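Local coordinates for protein Rio2 kinase (Chaetomium thermophilum, PDB 4GYI) that is a RIO-type atypical kinase with an ATPase-dependent role in maturation of the pre-40S ribosomal subunit, probably also phosphorylating protein serines and threonines, at residues A[11-14]-A[15-18]. Sequence-based numbering, arbitrary orientation.
Sequences HLTA and EDWR
Thr13 and Asp16 close the start of helix 14-26 with a capping box, in the N-terminal domain of Rio2 that belongs to the helix-turn-helix clan. The stronger half of the box runs from Thr13 N to Asp16 OD2, 2.9 Å long and almost straight at 177°. The N-H reaches this oxygen from above the carboxylate plane, 41° out of it. Asp16 CG lies anti to its own carbonyl carbon (chi1 -75°), which turns the carboxylate back toward the N-terminus of the helix, where it crosses the Thr13 side chain at a slant. The reciprocal bond is weak: Thr13 OG1, set between its backbone N and carbonyl carbon, accepts from Asp16 N at 3.2 Å. The other carboxylate oxygen, OD1, is hydrogen-bonded to Ser54 of helix 51-60, so both ends of this buried group have polar partners and its rotation is probably fixed. Its negative charge, close to the N-terminal end of the helix, would probably be favoured by the helix dipole.

Just before the cap, Leu12 folds back over the first turn and splits its branches between two residues. CD2 rests against the Asp16 side chain, whereas CD1 sits over one face of the Trp17 indole in a CH-pi contact, 4.1 Å from the centroid of the six-membered ring. The Leu12 and Trp17 side chains cross at about a right angle. Tyr84 of helix 79-92 touches both Leu12 and Trp17, and His88 stacks on the indole, joining this first turn to that helix. Regular helical bonding begins with Trp17 N to Thr13 O at 3.1 Å. At the indole edge, a water lying in the ring plane accepts from Trp17 NE1 at 3.0 Å and donates to Leu12 O.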
# COMPACT_ATOMS: atom_id res chain seq x y z
N HIS A 11 -3.36 -24.75 -10.03
CA HIS A 11 -2.56 -25.74 -10.76
C HIS A 11 -1.26 -26.06 -10.01
O HIS A 11 -0.69 -27.14 -10.20
CB HIS A 11 -2.23 -25.24 -12.17
CG HIS A 11 -3.39 -25.28 -13.12
ND1 HIS A 11 -3.46 -24.48 -14.25
CD2 HIS A 11 -4.51 -26.04 -13.13
CE1 HIS A 11 -4.58 -24.74 -14.89
NE2 HIS A 11 -5.24 -25.68 -14.24
N LEU A 12 -0.80 -25.14 -9.17
CA LEU A 12 0.51 -25.28 -8.54
C LEU A 12 0.54 -26.33 -7.43
O LEU A 12 -0.31 -26.33 -6.55
CB LEU A 12 1.02 -23.94 -8.02
CG LEU A 12 1.22 -22.88 -9.11
CD1 LEU A 12 1.60 -21.54 -8.52
CD2 LEU A 12 2.29 -23.34 -10.08
N THR A 13 1.54 -27.22 -7.50
CA THR A 13 1.71 -28.29 -6.51
C THR A 13 2.52 -27.81 -5.32
O THR A 13 3.00 -26.67 -5.29
CB THR A 13 2.46 -29.49 -7.10
OG1 THR A 13 3.79 -29.10 -7.46
CG2 THR A 13 1.75 -30.04 -8.33
N ALA A 14 2.69 -28.69 -4.34
CA ALA A 14 3.40 -28.35 -3.12
C ALA A 14 4.85 -27.97 -3.39
O ALA A 14 5.35 -26.96 -2.87
CB ALA A 14 3.32 -29.49 -2.11
N GLU A 15 5.54 -28.76 -4.22
CA GLU A 15 6.89 -28.37 -4.60
C GLU A 15 6.96 -27.37 -5.77
O GLU A 15 8.05 -26.96 -6.17
CB GLU A 15 7.82 -29.57 -4.80
CG GLU A 15 8.73 -29.84 -3.58
CD GLU A 15 10.20 -30.06 -3.95
OE1 GLU A 15 11.04 -30.17 -3.02
OE2 GLU A 15 10.52 -30.13 -5.16
N ASP A 16 5.83 -26.96 -6.31
CA ASP A 16 5.86 -25.79 -7.19
C ASP A 16 6.03 -24.57 -6.31
O ASP A 16 6.81 -23.65 -6.63
CB ASP A 16 4.60 -25.66 -8.03
CG ASP A 16 4.57 -26.65 -9.17
OD1 ASP A 16 5.64 -27.16 -9.54
OD2 ASP A 16 3.46 -26.92 -9.69
N TRP A 17 5.32 -24.56 -5.20
CA TRP A 17 5.46 -23.51 -4.20
C TRP A 17 6.85 -23.46 -3.58
O TRP A 17 7.43 -22.39 -3.41
CB TRP A 17 4.37 -23.65 -3.14
CG TRP A 17 3.03 -23.27 -3.68
CD1 TRP A 17 1.99 -24.11 -3.97
CD2 TRP A 17 2.60 -21.96 -4.06
NE1 TRP A 17 0.93 -23.40 -4.48
CE2 TRP A 17 1.28 -22.07 -4.54
CE3 TRP A 17 3.20 -20.70 -4.03
CZ2 TRP A 17 0.55 -20.96 -4.98
CZ3 TRP A 17 2.48 -19.60 -4.46
CH2 TRP A 17 1.17 -19.74 -4.93
N ARG A 18 7.40 -24.63 -3.26
CA ARG A 18 8.70 -24.73 -2.63
C ARG A 18 9.82 -24.18 -3.52
O ARG A 18 10.74 -23.52 -3.04
CB ARG A 18 8.97 -26.19 -2.27
CG ARG A 18 10.13 -26.39 -1.32
CD ARG A 18 10.30 -27.87 -0.93
NE ARG A 18 11.28 -28.00 0.15
CZ ARG A 18 10.97 -27.94 1.44
NH1 ARG A 18 9.70 -27.76 1.80
NH2 ARG A 18 11.91 -28.06 2.36
O HOH W 1 -1.75 -24.51 -5.38